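Local coordinates for protein extracellular invertase (Aspergillus kawachii, PDB 5XH8) that probably cleaves sucrose and transfers its fructosyl unit to other sugars to form fructooligosaccharides such as 1-kestose, as a beta-fructofuranosidase of glycoside hydrolase family 32, at residues P306-F311 with E410-G415; L331-T334 with D340-I343; T25-P28 with V32-P35; N236-G241 with A521-L526. All coordinates share one frame; numbering follows the deposited sequence.

From the N terminus, contact 3 comes first: it closes a short turn in the loop leading to strand 37-47 and stands in series with the others. The remaining three are enclosed one within another, and none cross. Contact 4 opens next, joining a loop of the propeller domain to the edge strand of the C-terminal beta-sandwich, and its span of about 280 residues contains contact 1. Contact 1 links strand 302-311 to strand 408-418 in a different sheet of the propeller, and touches contact 4 where Phe311 and Ala309 pack on residues 239-241. Innermost is contact 2, where helix 331-336 meets the start of strand 341-348 across a short connection of five residues.

Contact 1 (P306-F311 with E410-G415); sequences PNMAGF and ELQTLG
Met308, on the outermost strand of one antiparallel sheet of the five-bladed beta-propeller, reaches across to Gln412 and Thr413 of strand 408-418 in another sheet. Its CG sits between the backbone N and the carbonyl carbon (chi1 53°), and the chain is then fully extended through SD to CE, so that its tip arrives at the opposite backbone although Met308 and Thr413 have their CA atoms 7.9 Å apart. Met308 SD lies 3.4 Å from the carbonyl O of Gln412. That oxygen stands almost on the extension of the CG-SD bond (CG-SD-O angle about 167°), the side on which a thioether sulfur is electron-poor, so the approach is probably mildly attractive. One atom further, CE of Met308 rests 3.9 Å from CA of Thr413. In the GH32 propeller the sheets stand round a central axis, and a long, unbranched, apolar side chain such as methionine suits the packing between two of them: it can bridge from one strand to the backbone of the other with its end, without needing a hydrogen-bonding partner. The side chain of Gln412 crosses that of Met308 at about a right angle, bringing its amide group beside the methyl. Thr413 meets Met308 through its CA, while its OG1 is hydrogen-bonded to the O of Ser396. The hydroxyl of Ser396 in turn binds Ala309 O, giving the two strands a common polar neighbour.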
loop_
_atom_site.group_PDB
_atom_site.type_symbol
_atom_site.label_atom_id
_atom_site.label_comp_id
_atom_site.label_asym_id
_atom_site.label_seq_id
_atom_site.Cartn_x
_atom_site.Cartn_y
_atom_site.Cartn_z
ATOM N N PRO A 306 -19.674 -17.174 20.248
ATOM C CA PRO A 306 -20.435 -16.452 21.269
ATOM C C PRO A 306 -21.358 -17.336 22.127
ATOM O O PRO A 306 -22.126 -18.134 21.576
ATOM C CB PRO A 306 -21.293 -15.488 20.446
ATOM C CG PRO A 306 -20.539 -15.281 19.189
ATOM C CD PRO A 306 -19.883 -16.600 18.907
ATOM N N ASN A 307 -21.320 -17.155 23.446
ATOM C CA ASN A 307 -22.276 -17.835 24.340
ATOM C C ASN A 307 -23.225 -16.910 25.101
ATOM O O ASN A 307 -24.195 -17.392 25.686
ATOM C CB ASN A 307 -21.558 -18.782 25.304
ATOM C CG ASN A 307 -20.386 -18.138 25.990
ATOM O OD1 ASN A 307 -20.410 -16.944 26.325
ATOM N ND2 ASN A 307 -19.335 -18.914 26.180
ATOM N N MET A 308 -22.936 -15.605 25.107
ATOM C CA MET A 308 -23.855 -14.587 25.606
ATOM C C MET A 308 -23.383 -13.204 25.126
ATOM O O MET A 308 -22.228 -13.034 24.729
ATOM C CB MET A 308 -23.968 -14.624 27.140
ATOM C CG MET A 308 -22.644 -14.560 27.893
ATOM S SD MET A 308 -22.800 -14.552 29.690
ATOM C CE MET A 308 -21.122 -14.385 30.263
ATOM N N ALA A 309 -24.282 -12.229 25.159
ATOM C CA ALA A 309 -23.969 -10.893 24.668
ATOM C C ALA A 309 -24.963 -9.871 25.204
ATOM O O ALA A 309 -26.122 -10.206 25.557
ATOM C CB ALA A 309 -23.966 -10.882 23.152
ATOM N N GLY A 310 -24.500 -8.624 25.260
ATOM C CA GLY A 310 -25.308 -7.517 25.755
ATOM C C GLY A 310 -24.756 -6.202 25.263
ATOM O O GLY A 310 -23.954 -6.181 24.318
ATOM N N PHE A 311 -25.175 -5.120 25.915
ATOM C CA PHE A 311 -24.692 -3.780 25.593
ATOM C C PHE A 311 -23.697 -3.336 26.658
ATOM O O PHE A 311 -23.952 -3.496 27.856
ATOM C CB PHE A 311 -25.842 -2.779 25.521
ATOM C CG PHE A 311 -26.623 -2.835 24.247
ATOM C CD1 PHE A 311 -27.618 -3.793 24.068
ATOM C CD2 PHE A 311 -26.394 -1.912 23.220
ATOM C CE1 PHE A 311 -28.347 -3.841 22.901
ATOM C CE2 PHE A 311 -27.133 -1.957 22.040
ATOM C CZ PHE A 311 -28.117 -2.921 21.882
ATOM N N GLU A 410 -26.722 -20.343 39.786
ATOM C CA GLU A 410 -25.772 -19.233 39.714
ATOM C C GLU A 410 -25.685 -18.755 38.257
ATOM O O GLU A 410 -25.447 -19.555 37.337
ATOM C CB GLU A 410 -24.394 -19.650 40.193
ATOM C CG GLU A 410 -23.468 -18.462 40.386
ATOM C CD GLU A 410 -22.130 -18.840 40.960
ATOM O OE1 GLU A 410 -21.616 -19.918 40.606
ATOM O OE2 GLU A 410 -21.585 -18.056 41.764
ATOM N N LEU A 411 -25.890 -17.456 38.053
ATOM C CA LEU A 411 -25.769 -16.860 36.727
ATOM C C LEU A 411 -24.434 -16.163 36.579
ATOM O O LEU A 411 -23.819 -15.738 37.573
ATOM C CB LEU A 411 -26.893 -15.871 36.462
ATOM C CG LEU A 411 -28.325 -16.406 36.406
ATOM C CD1 LEU A 411 -29.264 -15.281 36.000
ATOM C CD2 LEU A 411 -28.451 -17.596 35.452
ATOM N N GLN A 412 -23.995 -16.065 35.326
ATOM C CA GLN A 412 -22.762 -15.374 34.957
ATOM C C GLN A 412 -23.078 -14.344 33.872
ATOM O O GLN A 412 -23.870 -14.607 32.968
ATOM C CB GLN A 412 -21.753 -16.386 34.433
ATOM C CG GLN A 412 -20.333 -15.873 34.290
ATOM C CD GLN A 412 -19.492 -16.758 33.384
ATOM O OE1 GLN A 412 -19.801 -16.952 32.211
ATOM N NE2 GLN A 412 -18.432 -17.295 33.929
ATOM N N THR A 413 -22.444 -13.176 33.973
ATOM C CA THR A 413 -22.607 -12.105 32.990
ATOM C C THR A 413 -21.403 -11.166 33.050
ATOM O O THR A 413 -20.482 -11.341 33.876
ATOM C CB THR A 413 -23.913 -11.327 33.235
ATOM O OG1 THR A 413 -24.213 -10.501 32.110
ATOM C CG2 THR A 413 -23.824 -10.456 34.458
ATOM N N LEU A 414 -21.403 -10.159 32.183
ATOM C CA LEU A 414 -20.335 -9.154 32.212
ATOM C C LEU A 414 -20.657 -8.095 33.275
ATOM O O LEU A 414 -21.721 -7.462 33.245
ATOM C CB LEU A 414 -20.140 -8.488 30.843
ATOM C CG LEU A 414 -19.008 -7.449 30.803
ATOM C CD1 LEU A 414 -17.652 -8.130 30.905
ATOM C CD2 LEU A 414 -19.090 -6.572 29.561
ATOM N N GLY A 415 -19.722 -7.922 34.195
ATOM C CA GLY A 415 -19.780 -6.864 35.194
ATOM C C GLY A 415 -19.263 -5.560 34.601
ATOM O O GLY A 415 -18.173 -5.535 34.009
#

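Contact 2 (L331-T334 with D340-I343); sequences LPST and DRFI
The guanidinium group of Arg341 turns an edge to Ser333, and the OG of Ser333 and a water molecule both lie in its plane along that edge. Arg341 NH2 donates to Ser333 OG over 3.0 Å with an N-H...O angle of 169°, and the oxygen is merely 7° out of the guanidinium plane. Beside it, Arg341 NE gives its hydrogen to the water, also at 3.0 Å. The water and Ser333 OG are close enough to complete a small ring of bonds, although their separation is so short that its exact length is doubtful. A bend at chi3 (-75°) swings the arginine tip toward the serine. Serine fits here because its short hydroxyl can accept from the arginine while also bonding Ser330 OG. Pro332 adds a loose contact, its CB 4.4 Å from Arg341 NH2; a proline is well tolerated in the first turn of a helix, where no backbone N-H is needed. Arg341 NH1 makes salt bridges with Glu421 and Glu375, which probably balance its buried charge. The contact ties the start of helix 331-336 to the first residue of strand 341-348, which runs antiparallel between strands 318-326 and 366-385; helix 420-426 supplies Glu421.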
loop_
_atom_site.group_PDB
_atom_site.type_symbol
_atom_site.label_atom_id
_atom_site.label_comp_id
_atom_site.label_asym_id
_atom_site.label_seq_id
_atom_site.Cartn_x
_atom_site.Cartn_y
_atom_site.Cartn_z
ATOM N N LEU A 331 0.801 3.071 38.251
ATOM C CA LEU A 331 0.651 4.107 39.259
ATOM C C LEU A 331 -0.758 4.157 39.867
ATOM O O LEU A 331 -0.884 4.098 41.087
ATOM C CB LEU A 331 1.062 5.480 38.742
ATOM C CG LEU A 331 2.554 5.762 38.673
ATOM C CD1 LEU A 331 2.781 7.118 38.006
ATOM C CD2 LEU A 331 3.205 5.715 40.061
ATOM N N PRO A 332 -1.826 4.231 39.042
ATOM C CA PRO A 332 -3.164 4.223 39.673
ATOM C C PRO A 332 -3.443 2.989 40.535
ATOM O O PRO A 332 -3.940 3.115 41.676
ATOM C CB PRO A 332 -4.149 4.245 38.491
ATOM C CG PRO A 332 -3.357 4.678 37.308
ATOM C CD PRO A 332 -1.894 4.425 37.583
ATOM N N SER A 333 -3.157 1.820 39.979
ATOM C CA SER A 333 -3.444 0.544 40.658
ATOM C C SER A 333 -2.618 0.322 41.947
ATOM O O SER A 333 -3.113 -0.250 42.913
ATOM C CB SER A 333 -3.238 -0.617 39.689
ATOM O OG SER A 333 -4.075 -0.464 38.560
ATOM N N THR A 334 -1.367 0.770 41.931
ATOM C CA THR A 334 -0.511 0.766 43.111
ATOM C C THR A 334 -1.104 1.632 44.230
ATOM O O THR A 334 -1.103 1.217 45.389
ATOM C CB THR A 334 0.915 1.222 42.755
ATOM O OG1 THR A 334 1.463 0.288 41.825
ATOM C CG2 THR A 334 1.835 1.286 43.994
ATOM N N ASP A 340 -4.951 -6.509 38.372
ATOM C CA ASP A 340 -4.981 -6.231 36.917
ATOM C C ASP A 340 -6.428 -5.957 36.509
ATOM O O ASP A 340 -7.360 -6.642 36.954
ATOM C CB ASP A 340 -4.479 -7.409 36.096
ATOM C CG ASP A 340 -3.010 -7.741 36.313
ATOM O OD1 ASP A 340 -2.178 -6.900 36.699
ATOM O OD2 ASP A 340 -2.693 -8.904 36.020
ATOM N N ARG A 341 -6.627 -4.935 35.684
ATOM C CA ARG A 341 -7.978 -4.537 35.262
ATOM C C ARG A 341 -8.026 -4.395 33.761
ATOM O O ARG A 341 -6.988 -4.337 33.123
ATOM C CB ARG A 341 -8.354 -3.215 35.922
ATOM C CG ARG A 341 -8.642 -3.357 37.408
ATOM C CD ARG A 341 -8.997 -2.043 38.023
ATOM N NE ARG A 341 -7.842 -1.174 38.208
ATOM C CZ ARG A 341 -7.909 0.079 38.661
ATOM N NH1 ARG A 341 -9.083 0.636 38.944
ATOM N NH2 ARG A 341 -6.801 0.779 38.828
ATOM N N PHE A 342 -9.240 -4.394 33.219
ATOM C CA PHE A 342 -9.514 -3.953 31.874
ATOM C C PHE A 342 -10.438 -2.729 31.964
ATOM O O PHE A 342 -11.610 -2.846 32.351
ATOM C CB PHE A 342 -10.166 -5.047 31.034
ATOM C CG PHE A 342 -10.271 -4.678 29.577
ATOM C CD1 PHE A 342 -9.187 -4.855 28.727
ATOM C CD2 PHE A 342 -11.441 -4.123 29.065
ATOM C CE1 PHE A 342 -9.271 -4.492 27.394
ATOM C CE2 PHE A 342 -11.529 -3.757 27.737
ATOM C CZ PHE A 342 -10.443 -3.929 26.904
ATOM N N ILE A 343 -9.887 -1.560 31.619
ATOM C CA ILE A 343 -10.599 -0.290 31.715
ATOM C C ILE A 343 -11.076 0.074 30.315
ATOM O O ILE A 343 -10.256 0.135 29.385
ATOM C CB ILE A 343 -9.666 0.805 32.258
ATOM C CG1 ILE A 343 -8.995 0.367 33.581
ATOM C CG2 ILE A 343 -10.402 2.151 32.367
ATOM C CD1 ILE A 343 -9.952 -0.046 34.692
HETATM O O HOH W 1 -5.203 -2.467 37.504
#

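Contact 3 (T25-P28 with V32-P35); sequences TWRP and VLPP
Arg27 spans a turn in the loop before strand 37-47 to reach Leu33, Pro34 and Pro35, a piece of irregular N-terminal chain packed against the propeller strand 366-385. Its CG is anti to the backbone N (chi1 -167°) and the chain stays extended as far as NE, which carries the flat head right across the turn. There NH2 of Arg27 donates to the carbonyl O of Pro34 at 2.9 Å, nearly straight (166°) and in the guanidinium plane. NH1 of Arg27 reaches the same oxygen through a water, which accepts from NH1 at 2.8 Å and donates to Pro34 O at 2.6 Å. The two prolines stiffen the backbone that presents this carbonyl; the O of Pro35 is also close to NH2 but at too poor an angle to count as a bond. Leu33 lies over one guanidinium face, its CD1 3.7 Å from Arg27 NH1. Arginine is apt because it has donors on several sides: NE forms a salt bridge with the terminal carboxylate of Tyr605, and Trp366 adds a cation-pi contact. Pro28 follows with purely apolar packing, its ring also touching Trp366. Here the methyl CD1 of Leu33, which already sits on the arginine, also meets CD of Pro28 at 4.0 Å.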
loop_
_atom_site.group_PDB
_atom_site.type_symbol
_atom_site.label_atom_id
_atom_site.label_comp_id
_atom_site.label_asym_id
_atom_site.label_seq_id
_atom_site.Cartn_x
_atom_site.Cartn_y
_atom_site.Cartn_z
ATOM N N THR A 25 -21.814 25.921 29.266
ATOM C CA THR A 25 -23.228 25.710 29.554
ATOM C C THR A 25 -23.545 24.306 29.989
ATOM O O THR A 25 -24.174 24.096 31.053
ATOM C CB THR A 25 -24.087 26.063 28.322
ATOM O OG1 THR A 25 -23.799 27.405 27.929
ATOM C CG2 THR A 25 -25.592 25.936 28.616
ATOM N N TRP A 26 -23.099 23.349 29.167
ATOM C CA TRP A 26 -23.427 21.934 29.334
ATOM C C TRP A 26 -22.188 21.047 29.584
ATOM O O TRP A 26 -22.279 19.810 29.597
ATOM C CB TRP A 26 -24.181 21.476 28.093
ATOM C CG TRP A 26 -25.594 22.038 27.996
ATOM C CD1 TRP A 26 -26.523 22.139 29.013
ATOM C CD2 TRP A 26 -26.249 22.529 26.812
ATOM N NE1 TRP A 26 -27.701 22.666 28.530
ATOM C CE2 TRP A 26 -27.561 22.923 27.190
ATOM C CE3 TRP A 26 -25.857 22.673 25.466
ATOM C CZ2 TRP A 26 -28.472 23.443 26.279
ATOM C CZ3 TRP A 26 -26.773 23.195 24.552
ATOM C CH2 TRP A 26 -28.075 23.563 24.966
ATOM N N ARG A 27 -21.063 21.699 29.823
ATOM C CA ARG A 27 -19.761 21.058 29.896
ATOM C C ARG A 27 -19.570 20.262 31.190
ATOM O O ARG A 27 -19.732 20.790 32.289
ATOM C CB ARG A 27 -18.665 22.111 29.764
ATOM C CG ARG A 27 -17.269 21.556 29.512
ATOM C CD ARG A 27 -16.285 22.657 29.152
ATOM N NE ARG A 27 -14.936 22.116 29.033
ATOM C CZ ARG A 27 -14.432 21.469 27.978
ATOM N NH1 ARG A 27 -15.131 21.285 26.861
ATOM N NH2 ARG A 27 -13.191 21.000 28.040
ATOM N N PRO A 28 -19.189 18.991 31.059
ATOM C CA PRO A 28 -18.918 18.226 32.263
ATOM C C PRO A 28 -17.594 18.642 32.923
ATOM O O PRO A 28 -16.725 19.245 32.269
ATOM C CB PRO A 28 -18.895 16.790 31.744
ATOM C CG PRO A 28 -18.400 16.908 30.351
ATOM C CD PRO A 28 -18.969 18.195 29.839
ATOM N N VAL A 32 -13.592 12.701 30.578
ATOM C CA VAL A 32 -12.507 12.893 29.600
ATOM C C VAL A 32 -13.049 13.497 28.301
ATOM O O VAL A 32 -13.861 12.888 27.608
ATOM C CB VAL A 32 -11.745 11.559 29.299
ATOM C CG1 VAL A 32 -10.763 11.721 28.128
ATOM C CG2 VAL A 32 -11.024 11.106 30.531
ATOM N N LEU A 33 -12.575 14.699 27.993
ATOM C CA LEU A 33 -12.850 15.346 26.739
ATOM C C LEU A 33 -11.727 16.369 26.499
ATOM O O LEU A 33 -11.077 16.788 27.445
ATOM C CB LEU A 33 -14.259 15.988 26.756
ATOM C CG LEU A 33 -14.518 17.319 27.456
ATOM C CD1 LEU A 33 -15.967 17.742 27.210
ATOM C CD2 LEU A 33 -14.217 17.272 28.959
ATOM N N PRO A 34 -11.500 16.780 25.245
ATOM C CA PRO A 34 -10.393 17.710 24.976
ATOM C C PRO A 34 -10.629 19.101 25.584
ATOM O O PRO A 34 -11.744 19.392 26.054
ATOM C CB PRO A 34 -10.350 17.779 23.439
ATOM C CG PRO A 34 -11.712 17.337 23.001
ATOM C CD PRO A 34 -12.191 16.372 24.023
ATOM N N PRO A 35 -9.589 19.960 25.566
ATOM C CA PRO A 35 -9.754 21.323 26.072
ATOM C C PRO A 35 -10.863 22.091 25.364
ATOM O O PRO A 35 -11.553 22.881 25.999
ATOM C CB PRO A 35 -8.377 21.956 25.851
ATOM C CG PRO A 35 -7.438 20.795 25.870
ATOM C CD PRO A 35 -8.198 19.705 25.153
HETATM O O HOH W 2 -14.010 19.791 24.741
#

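Contact 4 (N236-G241 with A521-L526); sequences NGTWAG and AGKLRL
Lys523 lays its side chain against Trp239 and Thr238, and most of the lysine chain can be followed across the contact. CB of Lys523 packs on the rim of the indole, 3.7 Å from CZ3 of Trp239. CG passes the backbone O of Thr238 at 3.7 Å. Bends at chi2 (-80°) and chi3 (-67°) then curl the chain back, bringing CE over the face of the six-membered ring, 3.9 Å from its centroid, in a CH-pi contact. CE also touches CG2 of Thr238 at 3.6 Å, and that methyl lies over the same indole face, above the five-membered ring. NZ ends the chain 4.8 Å from the same centroid, still over the face and thus in a cation-pi relation, while the O of Asn495 accepts a hydrogen bond from it. Lysine suits the spot because its methylenes can cover an aromatic face while the ammonium goes on to a polar partner. Arg525 approaches differently: its NH2 lies at the indole edge, 3.5 Å from CZ2 of Trp239, which stands over the guanidinium face, the two planes being 80° apart. The contact joins a loop of the propeller domain to the end of edge strand 520-523 of the C-terminal beta-sandwich and the residues that follow it, the two-domain plan of GH32 enzymes. Glu392 links the partners again, accepting from Trp239 NE1 and bridging to Arg525 NH1, while Glu496 takes NH2. With no hydrogen bond directly across, cohesion probably rests on dispersion and on the attraction of the ammonium to the ring's electron-rich face, and the glutamates probably offset the charge of Arg525.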
loop_
_atom_site.group_PDB
_atom_site.type_symbol
_atom_site.label_atom_id
_atom_site.label_comp_id
_atom_site.label_asym_id
_atom_site.label_seq_id
_atom_site.Cartn_x
_atom_site.Cartn_y
_atom_site.Cartn_z
ATOM N N ASN A 236 -33.076 -13.382 19.401
ATOM C CA ASN A 236 -34.082 -12.782 18.510
ATOM C C ASN A 236 -34.019 -11.249 18.451
ATOM O O ASN A 236 -35.011 -10.610 18.077
ATOM C CB ASN A 236 -35.479 -13.204 18.966
ATOM C CG ASN A 236 -35.817 -12.706 20.364
ATOM O OD1 ASN A 236 -35.050 -11.962 20.993
ATOM N ND2 ASN A 236 -36.964 -13.123 20.861
ATOM N N GLY A 237 -32.880 -10.658 18.823
ATOM C CA GLY A 237 -32.708 -9.203 18.728
ATOM C C GLY A 237 -33.109 -8.449 19.974
ATOM O O GLY A 237 -33.122 -7.227 19.967
ATOM N N THR A 238 -33.416 -9.168 21.054
ATOM C CA THR A 238 -33.928 -8.541 22.267
ATOM C C THR A 238 -32.808 -7.972 23.107
ATOM O O THR A 238 -32.907 -6.849 23.565
ATOM C CB THR A 238 -34.726 -9.553 23.136
ATOM O OG1 THR A 238 -35.745 -10.158 22.342
ATOM C CG2 THR A 238 -35.371 -8.880 24.323
ATOM N N TRP A 239 -31.767 -8.763 23.343
ATOM C CA TRP A 239 -30.789 -8.463 24.397
ATOM C C TRP A 239 -29.454 -7.821 23.939
ATOM O O TRP A 239 -28.729 -7.266 24.759
ATOM C CB TRP A 239 -30.505 -9.745 25.199
ATOM C CG TRP A 239 -31.761 -10.296 25.863
ATOM C CD1 TRP A 239 -32.538 -11.343 25.427
ATOM C CD2 TRP A 239 -32.400 -9.792 27.055
ATOM N NE1 TRP A 239 -33.609 -11.527 26.286
ATOM C CE2 TRP A 239 -33.550 -10.594 27.286
ATOM C CE3 TRP A 239 -32.114 -8.745 27.944
ATOM C CZ2 TRP A 239 -34.408 -10.377 28.368
ATOM C CZ3 TRP A 239 -32.970 -8.534 29.029
ATOM C CH2 TRP A 239 -34.103 -9.344 29.225
ATOM N N ALA A 240 -29.123 -7.931 22.661
ATOM C CA ALA A 240 -27.796 -7.523 22.172
ATOM C C ALA A 240 -27.832 -6.964 20.764
ATOM O O ALA A 240 -26.948 -7.236 19.943
ATOM C CB ALA A 240 -26.837 -8.689 22.279
ATOM N N GLY A 241 -28.863 -6.158 20.502
ATOM C CA GLY A 241 -29.001 -5.440 19.252
ATOM C C GLY A 241 -28.929 -6.381 18.082
ATOM O O GLY A 241 -29.524 -7.464 18.125
ATOM N N ALA A 521 -33.511 4.119 26.059
ATOM C CA ALA A 521 -33.958 2.909 26.743
ATOM C C ALA A 521 -32.914 1.825 26.677
ATOM O O ALA A 521 -32.208 1.706 25.668
ATOM C CB ALA A 521 -35.251 2.401 26.100
ATOM N N GLY A 522 -32.828 1.030 27.744
ATOM C CA GLY A 522 -32.124 -0.244 27.718
ATOM C C GLY A 522 -32.790 -1.355 28.528
ATOM O O GLY A 522 -33.407 -1.091 29.551
ATOM N N LYS A 523 -32.652 -2.592 28.054
ATOM C CA LYS A 523 -33.198 -3.789 28.717
ATOM C C LYS A 523 -32.415 -4.141 29.969
ATOM O O LYS A 523 -31.172 -4.146 29.957
ATOM C CB LYS A 523 -33.124 -5.012 27.806
ATOM C CG LYS A 523 -33.940 -4.905 26.535
ATOM C CD LYS A 523 -35.410 -5.182 26.775
ATOM C CE LYS A 523 -35.663 -6.632 27.168
ATOM N NZ LYS A 523 -37.080 -6.971 26.869
ATOM N N LEU A 524 -33.150 -4.445 31.042
ATOM C CA LEU A 524 -32.560 -4.951 32.271
ATOM C C LEU A 524 -33.549 -5.937 32.908
ATOM O O LEU A 524 -34.649 -5.540 33.255
ATOM C CB LEU A 524 -32.283 -3.809 33.245
ATOM C CG LEU A 524 -31.771 -4.243 34.624
ATOM C CD1 LEU A 524 -30.416 -4.943 34.536
ATOM C CD2 LEU A 524 -31.708 -3.045 35.547
ATOM N N ARG A 525 -33.159 -7.206 33.025
ATOM C CA ARG A 525 -33.972 -8.205 33.709
ATOM C C ARG A 525 -33.592 -8.236 35.174
ATOM O O ARG A 525 -32.413 -8.327 35.523
ATOM C CB ARG A 525 -33.792 -9.600 33.126
ATOM C CG ARG A 525 -34.451 -10.698 33.973
ATOM C CD ARG A 525 -34.756 -11.934 33.167
ATOM N NE ARG A 525 -35.740 -11.628 32.144
ATOM C CZ ARG A 525 -36.025 -12.404 31.109
ATOM N NH1 ARG A 525 -35.434 -13.586 30.940
ATOM N NH2 ARG A 525 -36.929 -11.997 30.233
ATOM N N LEU A 526 -34.616 -8.149 36.015
ATOM C CA LEU A 526 -34.519 -8.372 37.456
ATOM C C LEU A 526 -35.069 -9.786 37.647
ATOM O O LEU A 526 -36.241 -10.048 37.350
ATOM C CB LEU A 526 -35.374 -7.328 38.202
ATOM C CG LEU A 526 -34.909 -5.872 37.987
ATOM C CD1 LEU A 526 -35.852 -4.842 38.605
ATOM C CD2 LEU A 526 -33.497 -5.694 38.543
#